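Side-chain contacts in putative exported protein (Bordetella pertussis Tohama I, PDB 2PFY), which probably serves as the extracytoplasmic solute receptor of a tripartite ATP-independent periplasmic transporter and binds pyroglutamic acid: residues Arg21-Ala24 / Asp25-Ala29; Lys38-Asn42 / Ser43-Lys47; Ala213-Arg216 / Ala217-Leu221. All coordinates share one frame; numbering follows the deposited sequence.

Interaction 1 (Arg21-Ala24 / Asp25-Ala29); sequences RQFA and DEVKA
Gln22 and Glu26 meet one helical turn apart because their first torsions differ: Gln22 carries CG anti to the backbone N (chi1 -179°), whereas Glu26 carries its CG beside the backbone N and anti to the carbonyl carbon (chi1 -76°). Both chains run extended beyond CG and cross, and their polar ends meet on the flank of the helix. Gln22 NE2 donates to Glu26 OE2 at 2.9 Å in a nearly straight bond. The acceptor lies in the plane of the Gln22 amide, yet the donor reaches the carboxylate from above its plane, and the two flat groups stand 84° apart. The other oxygen, Glu26 OE1, forms a salt bridge with Arg239, so the carboxylate is gripped from within its own helix and from a second one. On the buried flank, Val27 CG2 sits over one face of the Phe23 ring, 4.0 Å from the ring centroid and displaced toward the rim, a CH-pi contact between side chains that point the same way. Backbone bonds such as Val27 N to Phe23 O (2.9 Å) keep the i to i+4 spacing on which both pairs depend. Helix 15-30 is the crossover of the beta-alpha-beta unit between strands 2-7 and 35-40: Phe23 and Val27 pack on Ala232 of helix 223-257, while Ala24 and Val27 rest on Ile37 of strand 35-40.

Interaction 2 (Lys38-Asn42 / Ser43-Lys47); sequences KVQSN and STLLK
Gln40, the last residue of strand 35-40, directs its side chain at Leu45, whose methyl CD2 lies 3.9 Å from Gln40 NE2 and touches CB and CD as well. Farther out, Gln40 OE1 accepts a hydrogen bond from a water 2.6 Å away, and that same water is hydrogen-bonded to Thr44 OG1. The backbone of Gln40 is bridged in a similar manner: a second water donates to its carbonyl O and accepts from Leu45 N (3.0 Å). Next comes Ser41, which opens a type I' beta turn ending at Thr44 and whose OG bonds to Asp12. The turn is closed by a weak bond from Thr44 N to Ser41 O, long at 3.4 Å though fairly straight. A third water donates to Ser41 O at 2.7 Å and is also bonded to Thr44 OG1. With chi1 56°, the Thr44 hydroxyl lies between its backbone N and carbonyl carbon, OG1 being 3.1 Å from Ser41 O, and both waters meet it there. Asn42 and Ser43 fill the two central positions, both with positive phi, as a type I' turn requires; Ser43 OG bonds to the carbonyl of Glu9. The chemistry is thus largely that of solvent: with the direct closing bond weak, three bound waters carry much of the polar link between strand end and loop, beside a loose packing of Leu45 CD2 on the Gln40 side chain.

Interaction 3 (Ala213-Arg216 / Ala217-Leu221); sequences ANKR and AFQRL
Asn214 is the N-cap of helix 215-220, its side chain capping Ala217 N at the point where strand 208-214 passes straight into the helix. Asn214 sends CG away from its own N (chi1 180°), and OD1 thereby accepts from Ala217 N at 2.9 Å. The donor lies in the plane of that side-chain carbonyl, on a lone pair, while the backbone O of Asn214 takes Phe218 N. The other end of the amide, ND2, bonds to the carbonyl of Val55. Lys215 and Gln219 slant across each other, Lys215 CE coming within 3.3 Å of Gln219 NE2; the lysine ammonium itself continues to a salt bridge with Asp108. Phe218 leaves the pair and packs against Val229 and Leu230 of helix 223-257. On the solvent side Arg216 and Arg220 also meet at a slant, Arg220 NH2 approaching Arg216 CG at 3.1 Å. Their guanidinium planes are 26° apart, and the like-charged Arg216 NE and Arg220 NH2, 5.2 Å from each other, are not in contact. With Arg220 chi1 off the usual positions (108°) and a bend at chi3, one guanidinium face lies over Arg216 O, offset toward the rim. At the edge of that group a water, in its plane, accepts from Arg220 NH2 at 3.0 Å.

The three contacts border elements of the five-stranded sheet that includes strands 2-7, 35-40 and 208-214. Interactions 1 and 2 follow each other through helix 15-30 and strand 35-40 and touch directly: Ala24 CB lies 3.9 Å from Val39 CG2, and Arg21 NH2, whose guanidinium group is salt-bridged to Asp12 through NE, makes a weak bond to Val39 O. Asp12 also receives Ser41 OG, tying helix to turn. Interaction 3 lies apart, its centre about 17 Å from that of interaction 1, but helix 223-257 packs on both. Interaction 2 comes nearer the pocket, the Ser43 side chain being about 9 Å from bound pyroglutamic acid.

Interaction 1 (Arg21-Ala24 / Asp25-Ala29)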
# COMPACT_ATOMS: atom_id res chain seq x y z
N ARG A 21 1.38 -12.22 -9.53
CA ARG A 21 1.54 -13.57 -10.10
C ARG A 21 0.85 -13.70 -11.47
O ARG A 21 1.43 -14.23 -12.46
CB ARG A 21 1.09 -14.67 -9.11
CG ARG A 21 2.09 -14.78 -7.87
CD ARG A 21 1.84 -16.05 -7.03
NE ARG A 21 2.84 -16.18 -5.96
CZ ARG A 21 4.09 -16.59 -6.14
NH1 ARG A 21 4.52 -16.91 -7.34
NH2 ARG A 21 4.93 -16.68 -5.11
N GLN A 22 -0.37 -13.18 -11.56
CA GLN A 22 -1.10 -13.28 -12.82
C GLN A 22 -0.41 -12.41 -13.88
O GLN A 22 -0.31 -12.79 -15.08
CB GLN A 22 -2.57 -12.91 -12.62
CG GLN A 22 -3.39 -13.02 -13.94
CD GLN A 22 -4.90 -12.92 -13.73
OE1 GLN A 22 -5.41 -13.05 -12.60
NE2 GLN A 22 -5.61 -12.65 -14.81
N PHE A 23 0.06 -11.25 -13.44
CA PHE A 23 0.86 -10.34 -14.29
C PHE A 23 2.11 -11.05 -14.83
O PHE A 23 2.39 -10.99 -16.04
CB PHE A 23 1.20 -9.04 -13.54
CG PHE A 23 2.42 -8.32 -14.09
CD1 PHE A 23 2.30 -7.50 -15.22
CD2 PHE A 23 3.66 -8.48 -13.49
CE1 PHE A 23 3.44 -6.85 -15.75
CE2 PHE A 23 4.83 -7.84 -14.02
CZ PHE A 23 4.71 -7.02 -15.13
N ALA A 24 2.86 -11.75 -13.95
CA ALA A 24 4.04 -12.52 -14.39
C ALA A 24 3.65 -13.61 -15.43
O ALA A 24 4.33 -13.81 -16.46
CB ALA A 24 4.79 -13.15 -13.14
N ASP A 25 2.55 -14.31 -15.15
CA ASP A 25 2.01 -15.32 -16.06
C ASP A 25 1.61 -14.73 -17.40
O ASP A 25 1.87 -15.35 -18.44
CB ASP A 25 0.78 -16.04 -15.46
CG ASP A 25 1.16 -17.04 -14.39
OD1 ASP A 25 2.32 -17.49 -14.35
OD2 ASP A 25 0.26 -17.36 -13.57
N GLU A 26 0.96 -13.57 -17.37
CA GLU A 26 0.50 -12.92 -18.59
C GLU A 26 1.66 -12.40 -19.44
O GLU A 26 1.59 -12.46 -20.67
CB GLU A 26 -0.55 -11.84 -18.29
CG GLU A 26 -1.93 -12.54 -17.96
CD GLU A 26 -3.05 -11.59 -17.56
OE1 GLU A 26 -2.87 -10.33 -17.50
OE2 GLU A 26 -4.14 -12.13 -17.27
N VAL A 27 2.74 -11.94 -18.80
CA VAL A 27 3.95 -11.53 -19.51
C VAL A 27 4.56 -12.73 -20.23
O VAL A 27 5.02 -12.64 -21.40
CB VAL A 27 4.99 -10.84 -18.54
CG1 VAL A 27 6.36 -10.69 -19.19
CG2 VAL A 27 4.52 -9.46 -18.10
N LYS A 28 4.58 -13.87 -19.57
CA LYS A 28 5.21 -15.05 -20.15
C LYS A 28 4.44 -15.54 -21.38
O LYS A 28 5.05 -15.93 -22.40
CB LYS A 28 5.28 -16.18 -19.11
CG LYS A 28 6.09 -17.37 -19.59
CD LYS A 28 6.20 -18.44 -18.53
CE LYS A 28 6.76 -19.73 -19.10
NZ LYS A 28 6.45 -20.86 -18.18
N ALA A 29 3.11 -15.53 -21.28
CA ALA A 29 2.25 -15.97 -22.38
C ALA A 29 2.29 -14.96 -23.53
O ALA A 29 2.40 -15.34 -24.71
CB ALA A 29 0.81 -16.22 -21.88

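Interaction 2 (Lys38-Asn42 / Ser43-Lys47)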
# COMPACT_ATOMS: atom_id res chain seq x y z
N LYS A 38 9.80 -14.80 -12.25
CA LYS A 38 9.53 -15.69 -11.12
C LYS A 38 9.34 -14.83 -9.87
O LYS A 38 10.21 -14.04 -9.51
CB LYS A 38 10.68 -16.69 -10.93
CG LYS A 38 11.15 -17.38 -12.20
CD LYS A 38 12.51 -16.73 -12.75
CE LYS A 38 12.53 -16.58 -14.24
NZ LYS A 38 12.77 -17.88 -15.00
N VAL A 39 8.20 -14.98 -9.21
CA VAL A 39 7.81 -14.14 -8.09
C VAL A 39 8.17 -14.86 -6.78
O VAL A 39 7.82 -16.04 -6.57
CB VAL A 39 6.28 -13.84 -8.11
CG1 VAL A 39 5.89 -13.06 -6.85
CG2 VAL A 39 5.88 -13.07 -9.41
N GLN A 40 8.89 -14.15 -5.93
CA GLN A 40 9.14 -14.59 -4.56
C GLN A 40 8.41 -13.65 -3.65
O GLN A 40 8.77 -12.48 -3.52
CB GLN A 40 10.64 -14.62 -4.25
CG GLN A 40 11.34 -15.58 -5.24
CD GLN A 40 12.73 -15.94 -4.83
OE1 GLN A 40 12.96 -16.27 -3.68
NE2 GLN A 40 13.68 -15.91 -5.78
N SER A 41 7.37 -14.17 -3.01
CA SER A 41 6.46 -13.29 -2.30
C SER A 41 6.78 -13.28 -0.80
O SER A 41 7.80 -13.85 -0.34
CB SER A 41 5.04 -13.76 -2.55
OG SER A 41 4.91 -15.02 -1.95
N ASN A 42 5.87 -12.67 -0.04
CA ASN A 42 5.97 -12.54 1.41
C ASN A 42 7.27 -11.89 1.91
O ASN A 42 7.75 -12.20 3.02
CB ASN A 42 5.78 -13.91 2.08
CG ASN A 42 5.37 -13.77 3.55
OD1 ASN A 42 4.59 -12.89 3.93
ND2 ASN A 42 5.92 -14.64 4.39
N SER A 43 7.83 -10.98 1.09
CA SER A 43 9.00 -10.20 1.50
C SER A 43 10.19 -11.10 1.92
O SER A 43 11.07 -10.68 2.69
CB SER A 43 8.64 -9.23 2.64
OG SER A 43 7.69 -8.25 2.24
N THR A 44 10.25 -12.31 1.40
CA THR A 44 11.36 -13.20 1.77
C THR A 44 12.68 -12.81 1.10
O THR A 44 13.74 -13.19 1.59
CB THR A 44 11.03 -14.69 1.48
OG1 THR A 44 10.69 -14.83 0.10
CG2 THR A 44 9.82 -15.09 2.29
N LEU A 45 12.61 -12.10 -0.02
CA LEU A 45 13.79 -11.69 -0.76
C LEU A 45 14.22 -10.29 -0.30
O LEU A 45 15.35 -10.07 0.10
CB LEU A 45 13.46 -11.69 -2.27
CG LEU A 45 14.49 -11.72 -3.35
CD1 LEU A 45 15.64 -12.65 -2.93
CD2 LEU A 45 13.81 -12.20 -4.66
N LEU A 46 13.31 -9.35 -0.36
CA LEU A 46 13.51 -7.97 0.08
C LEU A 46 12.33 -7.55 0.94
O LEU A 46 11.20 -7.81 0.57
CB LEU A 46 13.55 -7.02 -1.14
CG LEU A 46 14.79 -7.15 -2.04
CD1 LEU A 46 14.56 -6.58 -3.41
CD2 LEU A 46 15.97 -6.43 -1.39
N LYS A 47 12.60 -6.85 2.04
CA LYS A 47 11.55 -6.28 2.89
C LYS A 47 11.12 -4.95 2.29
O LYS A 47 11.86 -4.33 1.51
CB LYS A 47 12.10 -6.09 4.31
CG LYS A 47 12.46 -7.44 4.96
CD LYS A 47 13.04 -7.27 6.34
CE LYS A 47 13.24 -8.67 7.00
NZ LYS A 47 14.35 -9.43 6.35
O HOH W 1 10.23 -11.08 -1.55
O HOH W 2 12.92 -15.65 -1.15
O HOH W 3 8.20 -16.47 -0.32

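Interaction 3 (Ala213-Arg216 / Ala217-Leu221)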
# COMPACT_ATOMS: atom_id res chain seq x y z
N ALA A 213 10.25 -1.50 -12.15
CA ALA A 213 11.31 -2.30 -12.78
C ALA A 213 12.64 -1.55 -12.90
O ALA A 213 12.67 -0.32 -12.94
CB ALA A 213 10.85 -2.86 -14.17
N ASN A 214 13.74 -2.30 -12.88
CA ASN A 214 15.08 -1.72 -13.13
C ASN A 214 15.09 -1.23 -14.58
O ASN A 214 14.85 -2.01 -15.48
CB ASN A 214 16.15 -2.78 -12.90
CG ASN A 214 17.58 -2.24 -13.14
OD1 ASN A 214 18.07 -2.21 -14.29
ND2 ASN A 214 18.23 -1.82 -12.07
N LYS A 215 15.32 0.07 -14.78
CA LYS A 215 15.25 0.69 -16.13
C LYS A 215 16.23 0.07 -17.12
O LYS A 215 15.83 -0.28 -18.21
CB LYS A 215 15.41 2.22 -16.06
CG LYS A 215 15.09 2.93 -17.37
CD LYS A 215 15.31 4.42 -17.17
CE LYS A 215 15.12 5.21 -18.43
NZ LYS A 215 15.32 6.65 -18.09
N ARG A 216 17.48 -0.13 -16.71
CA ARG A 216 18.49 -0.79 -17.55
C ARG A 216 18.10 -2.21 -17.99
O ARG A 216 18.18 -2.56 -19.16
CB ARG A 216 19.88 -0.78 -16.88
CG ARG A 216 20.95 -1.58 -17.63
CD ARG A 216 22.37 -0.98 -17.53
NE ARG A 216 22.39 0.37 -16.95
CZ ARG A 216 22.75 1.48 -17.60
NH1 ARG A 216 23.15 1.44 -18.87
NH2 ARG A 216 22.72 2.64 -16.95
N ALA A 217 17.61 -3.00 -17.04
CA ALA A 217 17.12 -4.33 -17.35
C ALA A 217 15.94 -4.23 -18.32
O ALA A 217 15.89 -4.98 -19.31
CB ALA A 217 16.69 -5.05 -16.05
N PHE A 218 14.99 -3.33 -18.03
CA PHE A 218 13.80 -3.15 -18.89
C PHE A 218 14.24 -2.73 -20.30
O PHE A 218 13.78 -3.31 -21.30
CB PHE A 218 12.88 -2.06 -18.30
CG PHE A 218 11.59 -1.84 -19.07
CD1 PHE A 218 10.49 -2.69 -18.89
CD2 PHE A 218 11.46 -0.76 -19.93
CE1 PHE A 218 9.29 -2.47 -19.60
CE2 PHE A 218 10.29 -0.54 -20.66
CZ PHE A 218 9.19 -1.38 -20.50
N GLN A 219 15.13 -1.74 -20.39
CA GLN A 219 15.57 -1.20 -21.69
C GLN A 219 16.33 -2.24 -22.52
O GLN A 219 16.40 -2.14 -23.77
CB GLN A 219 16.42 0.08 -21.51
CG GLN A 219 15.63 1.32 -21.11
CD GLN A 219 16.51 2.59 -20.93
OE1 GLN A 219 17.66 2.55 -20.44
NE2 GLN A 219 15.94 3.74 -21.32
N ARG A 220 16.85 -3.28 -21.86
CA ARG A 220 17.59 -4.31 -22.61
C ARG A 220 16.69 -5.37 -23.28
O ARG A 220 17.13 -6.09 -24.14
CB ARG A 220 18.85 -4.83 -21.86
CG ARG A 220 18.82 -6.22 -21.27
CD ARG A 220 20.24 -6.62 -20.74
NE ARG A 220 20.80 -5.62 -19.86
CZ ARG A 220 20.67 -5.63 -18.52
NH1 ARG A 220 20.01 -6.61 -17.89
NH2 ARG A 220 21.21 -4.65 -17.80
N LEU A 221 15.40 -5.39 -22.93
CA LEU A 221 14.48 -6.32 -23.56
C LEU A 221 14.20 -5.86 -25.00
O LEU A 221 14.29 -4.68 -25.27
CB LEU A 221 13.15 -6.32 -22.79
CG LEU A 221 13.25 -6.82 -21.36
CD1 LEU A 221 11.93 -6.53 -20.59
CD2 LEU A 221 13.57 -8.32 -21.38
O HOH W 4 20.65 -4.49 -14.83